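Local structure of uncharacterized protein (Mycobacterium vanbaalenii PYR-1, 4XU6) at residues A[18-31]-A[86-98]. The protein binds diacylglycerol in the membrane as a homotrimeric, six-helix homolog of the Insig sterol-sensing proteins. Numbering follows the deposited sequence.
Sequences AALIGDHSHVVTGT and VVGTYVTTALVHA. With TDA (N-tridecanoic acid), chain E.
Tyr90 lays its ring flat on the backbone of Gly22: Gly22 CA stands 3.4 Å from the centroid of the Tyr90 ring, only 7° off the normal. With CG anti to the backbone N, the phenol reaches across helix 18-29 as a knob among Ala19, Gly22, Asp23 and His26. Followed outward from CB, CG and CD1 meet Gly22 CA; Tyr90 CE2 also flanks the acyl chain, at 3.7 Å from TDA C27; the Tyr90 ring edge at CE1 is turned to the face of His26, a T-shaped pair with the Tyr90 and His26 planes at 63°. At the tip, Tyr90 OH lies 3.4 Å from TDA C22. The same hydroxyl hydrogen-bonds a water that also joins Asp23 OD1 and His26 ND1, while Asp23 OD2 is held by Ser45 and Tyr34. Helices 18-29 and 86-96, parts of two transmembrane helices, run nearly parallel, their axes 8.5 Å apart at closest approach, and together they line the lipid pocket of this Insig-family fold, where His26 is a diacylglycerol-binding residue. The His26 ring is fixed at both nitrogens, since His26 NE2 donates to Thr93 OG1 (2.8 Å, 161°) nearly within the ring plane. Thr93 OG1 in turn donates to Tyr90 O, a second-shell link. Past the Schellman motif that ends the helix at Gly30, Thr31 CA sits over the centre of the His97 ring, whose rotation is set by ND1 donating to Ala94 O.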
loop_
_atom_site.group_PDB
_atom_site.type_symbol
_atom_site.label_atom_id
_atom_site.label_comp_id
_atom_site.label_asym_id
_atom_site.label_seq_id
_atom_site.Cartn_x
_atom_site.Cartn_y
_atom_site.Cartn_z
ATOM N N ALA A 18 -13.889 -1.353 -13.846
ATOM C CA ALA A 18 -12.889 -1.877 -12.921
ATOM C C ALA A 18 -12.659 -3.376 -13.127
ATOM O O ALA A 18 -11.527 -3.845 -13.081
ATOM C CB ALA A 18 -13.289 -1.579 -11.482
ATOM N N ALA A 19 -13.734 -4.126 -13.354
ATOM C CA ALA A 19 -13.626 -5.562 -13.613
ATOM C C ALA A 19 -12.802 -5.869 -14.861
ATOM O O ALA A 19 -11.984 -6.791 -14.856
ATOM C CB ALA A 19 -15.011 -6.208 -13.730
ATOM N N LEU A 20 -13.029 -5.112 -15.935
ATOM C CA LEU A 20 -12.294 -5.332 -17.186
ATOM C C LEU A 20 -10.797 -5.074 -17.001
ATOM O O LEU A 20 -9.961 -5.781 -17.562
ATOM C CB LEU A 20 -12.844 -4.437 -18.298
ATOM C CG LEU A 20 -14.223 -4.823 -18.839
ATOM C CD1 LEU A 20 -14.763 -3.765 -19.788
ATOM C CD2 LEU A 20 -14.155 -6.195 -19.518
ATOM N N ILE A 21 -10.460 -4.062 -16.210
ATOM C CA ILE A 21 -9.051 -3.753 -15.964
ATOM C C ILE A 21 -8.403 -4.870 -15.148
ATOM O O ILE A 21 -7.313 -5.345 -15.477
ATOM C CB ILE A 21 -8.888 -2.401 -15.232
ATOM C CG1 ILE A 21 -9.306 -1.244 -16.145
ATOM C CG2 ILE A 21 -7.433 -2.205 -14.756
ATOM C CD1 ILE A 21 -9.544 0.083 -15.390
ATOM N N GLY A 22 -9.077 -5.286 -14.079
ATOM C CA GLY A 22 -8.559 -6.346 -13.236
ATOM C C GLY A 22 -8.503 -7.678 -13.967
ATOM O O GLY A 22 -7.538 -8.435 -13.837
ATOM N N ASP A 23 -9.536 -7.980 -14.744
ATOM C CA ASP A 23 -9.551 -9.256 -15.456
ATOM C C ASP A 23 -8.520 -9.278 -16.585
ATOM O O ASP A 23 -7.863 -10.285 -16.796
ATOM C CB ASP A 23 -10.944 -9.559 -15.993
ATOM C CG ASP A 23 -11.158 -11.042 -16.273
ATOM O OD1 ASP A 23 -10.699 -11.893 -15.476
ATOM O OD2 ASP A 23 -11.805 -11.353 -17.297
ATOM N N HIS A 24 -8.357 -8.167 -17.297
ATOM C CA HIS A 24 -7.271 -8.102 -18.269
ATOM C C HIS A 24 -5.927 -8.369 -17.585
ATOM O O HIS A 24 -5.086 -9.095 -18.112
ATOM C CB HIS A 24 -7.199 -6.744 -18.962
ATOM C CG HIS A 24 -5.920 -6.552 -19.717
ATOM N ND1 HIS A 24 -5.672 -7.167 -20.925
ATOM C CD2 HIS A 24 -4.788 -5.874 -19.401
ATOM C CE1 HIS A 24 -4.457 -6.852 -21.340
ATOM N NE2 HIS A 24 -3.897 -6.073 -20.431
ATOM N N SER A 25 -5.731 -7.782 -16.408
ATOM C CA SER A 25 -4.493 -7.980 -15.657
ATOM C C SER A 25 -4.267 -9.456 -15.319
ATOM O O SER A 25 -3.160 -9.972 -15.483
ATOM C CB SER A 25 -4.499 -7.126 -14.383
ATOM O OG SER A 25 -4.522 -5.748 -14.712
ATOM N N HIS A 26 -5.312 -10.143 -14.856
ATOM C CA HIS A 26 -5.211 -11.581 -14.590
ATOM C C HIS A 26 -4.887 -12.395 -15.845
ATOM O O HIS A 26 -4.050 -13.301 -15.813
ATOM C CB HIS A 26 -6.503 -12.109 -13.950
ATOM C CG HIS A 26 -6.560 -11.905 -12.467
ATOM N ND1 HIS A 26 -7.680 -12.189 -11.714
ATOM C CD2 HIS A 26 -5.624 -11.459 -11.595
ATOM C CE1 HIS A 26 -7.434 -11.916 -10.443
ATOM N NE2 HIS A 26 -6.192 -11.473 -10.344
ATOM N N VAL A 27 -5.551 -12.075 -16.951
ATOM C CA VAL A 27 -5.324 -12.830 -18.189
ATOM C C VAL A 27 -3.905 -12.626 -18.729
ATOM O O VAL A 27 -3.208 -13.605 -19.040
ATOM C CB VAL A 27 -6.378 -12.504 -19.265
ATOM C CG1 VAL A 27 -5.976 -13.092 -20.632
ATOM C CG2 VAL A 27 -7.751 -13.039 -18.838
ATOM N N VAL A 28 -3.468 -11.372 -18.807
ATOM C CA VAL A 28 -2.172 -11.057 -19.409
ATOM C C VAL A 28 -0.995 -11.551 -18.564
ATOM O O VAL A 28 0.088 -11.803 -19.084
ATOM C CB VAL A 28 -2.022 -9.539 -19.732
ATOM C CG1 VAL A 28 -1.796 -8.721 -18.448
ATOM C CG2 VAL A 28 -0.882 -9.318 -20.713
ATOM N N THR A 29 -1.202 -11.720 -17.261
ATOM C CA THR A 29 -0.136 -12.240 -16.411
ATOM C C THR A 29 -0.220 -13.755 -16.286
ATOM O O THR A 29 0.663 -14.376 -15.698
ATOM C CB THR A 29 -0.198 -11.668 -14.976
ATOM O OG1 THR A 29 -1.488 -11.943 -14.422
ATOM C CG2 THR A 29 0.055 -10.174 -14.967
ATOM N N GLY A 30 -1.290 -14.349 -16.807
ATOM C CA GLY A 30 -1.463 -15.792 -16.703
ATOM C C GLY A 30 -2.039 -16.263 -15.374
ATOM O O GLY A 30 -1.970 -17.451 -15.039
ATOM N N THR A 31 -2.602 -15.336 -14.605
ATOM C CA THR A 31 -3.262 -15.702 -13.350
ATOM C C THR A 31 -4.463 -16.590 -13.666
ATOM O O THR A 31 -4.734 -17.563 -12.961
ATOM C CB THR A 31 -3.750 -14.450 -12.577
ATOM O OG1 THR A 31 -2.640 -13.582 -12.307
ATOM C CG2 THR A 31 -4.431 -14.844 -11.251
ATOM N N VAL A 86 -9.542 -1.098 -4.113
ATOM C CA VAL A 86 -9.992 -2.384 -4.659
ATOM C C VAL A 86 -9.309 -2.685 -5.997
ATOM O O VAL A 86 -8.823 -3.789 -6.228
ATOM C CB VAL A 86 -11.536 -2.431 -4.811
ATOM C CG1 VAL A 86 -11.962 -3.718 -5.536
ATOM C CG2 VAL A 86 -12.191 -2.374 -3.435
ATOM N N VAL A 87 -9.245 -1.690 -6.870
ATOM C CA VAL A 87 -8.551 -1.887 -8.137
ATOM C C VAL A 87 -7.052 -2.142 -7.937
ATOM O O VAL A 87 -6.487 -3.017 -8.576
ATOM C CB VAL A 87 -8.768 -0.719 -9.108
ATOM C CG1 VAL A 87 -7.908 -0.904 -10.355
ATOM C CG2 VAL A 87 -10.241 -0.639 -9.503
ATOM N N GLY A 88 -6.413 -1.391 -7.044
ATOM C CA GLY A 88 -5.000 -1.613 -6.777
ATOM C C GLY A 88 -4.753 -2.998 -6.215
ATOM O O GLY A 88 -3.774 -3.653 -6.563
ATOM N N THR A 89 -5.650 -3.459 -5.349
ATOM C CA THR A 89 -5.505 -4.788 -4.755
ATOM C C THR A 89 -5.701 -5.863 -5.819
ATOM O O THR A 89 -4.971 -6.848 -5.873
ATOM C CB THR A 89 -6.517 -4.987 -3.608
ATOM O OG1 THR A 89 -6.301 -3.983 -2.606
ATOM C CG2 THR A 89 -6.353 -6.357 -2.972
ATOM N N TYR A 90 -6.705 -5.657 -6.662
ATOM C CA TYR A 90 -7.016 -6.569 -7.764
ATOM C C TYR A 90 -5.798 -6.735 -8.689
ATOM O O TYR A 90 -5.347 -7.867 -8.957
ATOM C CB TYR A 90 -8.210 -5.977 -8.526
ATOM C CG TYR A 90 -8.982 -6.898 -9.462
ATOM C CD1 TYR A 90 -8.430 -8.070 -9.966
ATOM C CD2 TYR A 90 -10.274 -6.560 -9.849
ATOM C CE1 TYR A 90 -9.164 -8.891 -10.837
ATOM C CE2 TYR A 90 -11.003 -7.367 -10.703
ATOM C CZ TYR A 90 -10.449 -8.517 -11.191
ATOM O OH TYR A 90 -11.199 -9.294 -12.049
ATOM N N VAL A 91 -5.240 -5.623 -9.169
ATOM C CA VAL A 91 -4.095 -5.737 -10.082
ATOM C C VAL A 91 -2.851 -6.277 -9.380
ATOM O O VAL A 91 -2.027 -6.940 -10.004
ATOM C CB VAL A 91 -3.779 -4.419 -10.849
ATOM C CG1 VAL A 91 -4.974 -4.010 -11.718
ATOM C CG2 VAL A 91 -3.385 -3.290 -9.894
ATOM N N THR A 92 -2.722 -6.018 -8.081
ATOM C CA THR A 92 -1.594 -6.574 -7.328
ATOM C C THR A 92 -1.651 -8.100 -7.319
ATOM O O THR A 92 -0.615 -8.764 -7.410
ATOM C CB THR A 92 -1.550 -6.044 -5.870
ATOM O OG1 THR A 92 -1.316 -4.630 -5.880
ATOM C CG2 THR A 92 -0.428 -6.727 -5.071
ATOM N N THR A 93 -2.853 -8.661 -7.218
ATOM C CA THR A 93 -2.965 -10.120 -7.225
ATOM C C THR A 93 -2.464 -10.693 -8.540
ATOM O O THR A 93 -1.917 -11.778 -8.566
ATOM C CB THR A 93 -4.393 -10.638 -6.936
ATOM O OG1 THR A 93 -5.292 -10.220 -7.969
ATOM C CG2 THR A 93 -4.884 -10.142 -5.579
ATOM N N ALA A 94 -2.633 -9.947 -9.627
ATOM C CA ALA A 94 -2.098 -10.380 -10.916
ATOM C C ALA A 94 -0.565 -10.390 -10.886
ATOM O O ALA A 94 0.084 -11.299 -11.419
ATOM C CB ALA A 94 -2.610 -9.469 -12.026
ATOM N N LEU A 95 0.018 -9.382 -10.249
ATOM C CA LEU A 95 1.477 -9.284 -10.181
ATOM C C LEU A 95 2.109 -10.356 -9.296
ATOM O O LEU A 95 3.216 -10.800 -9.568
ATOM C CB LEU A 95 1.902 -7.903 -9.674
ATOM C CG LEU A 95 1.413 -6.702 -10.484
ATOM C CD1 LEU A 95 1.894 -5.390 -9.863
ATOM C CD2 LEU A 95 1.859 -6.806 -11.923
ATOM N N VAL A 96 1.420 -10.767 -8.236
ATOM C CA VAL A 96 2.053 -11.642 -7.252
ATOM C C VAL A 96 1.509 -13.067 -7.241
ATOM O O VAL A 96 1.899 -13.867 -6.396
ATOM C CB VAL A 96 1.976 -11.040 -5.810
ATOM C CG1 VAL A 96 2.589 -9.641 -5.782
ATOM C CG2 VAL A 96 0.521 -11.002 -5.296
ATOM N N HIS A 97 0.619 -13.396 -8.179
ATOM C CA HIS A 97 -0.083 -14.686 -8.136
ATOM C C HIS A 97 0.827 -15.925 -8.131
ATOM O O HIS A 97 0.426 -16.974 -7.625
ATOM C CB HIS A 97 -1.073 -14.819 -9.300
ATOM C CG HIS A 97 -0.414 -15.136 -10.606
ATOM N ND1 HIS A 97 0.073 -14.159 -11.448
ATOM C CD2 HIS A 97 -0.138 -16.322 -11.204
ATOM C CE1 HIS A 97 0.616 -14.729 -12.511
ATOM N NE2 HIS A 97 0.499 -16.039 -12.388
ATOM N N ALA A 98 2.031 -15.815 -8.691
ATOM C CA ALA A 98 2.934 -16.972 -8.774
ATOM C C ALA A 98 3.701 -17.253 -7.475
ATOM O O ALA A 98 4.413 -18.260 -7.374
ATOM C CB ALA A 98 3.909 -16.822 -9.953
HETATM O O21 TDA E . -10.604 -12.924 -10.110
HETATM O O22 TDA E . -12.064 -13.780 -11.707
HETATM C C21 TDA E . -11.873 -12.933 -10.834
HETATM C C22 TDA E . -12.911 -11.880 -10.573
HETATM C C23 TDA E . -12.640 -11.136 -9.262
HETATM C C24 TDA E . -13.600 -9.959 -9.085
HETATM C C25 TDA E . -13.407 -9.285 -7.725
HETATM C C26 TDA E . -14.338 -8.090 -7.535
HETATM C C27 TDA E . -13.898 -6.982 -8.480
HETATM C C28 TDA E . -14.746 -5.738 -8.339
HETATM C C29 TDA E . -14.356 -4.739 -9.416
HETATM C C30 TDA E . -15.180 -3.481 -9.217
HETATM C C31 TDA E . -14.774 -2.795 -7.922
HETATM C C32 TDA E . -15.449 -1.435 -7.793
HETATM C C33 TDA E . -15.535 -1.004 -6.335
HETATM O O HOH W 1 -10.159 -11.647 -12.969
HETATM O O HOH W 2 2.142 -17.089 -14.665
#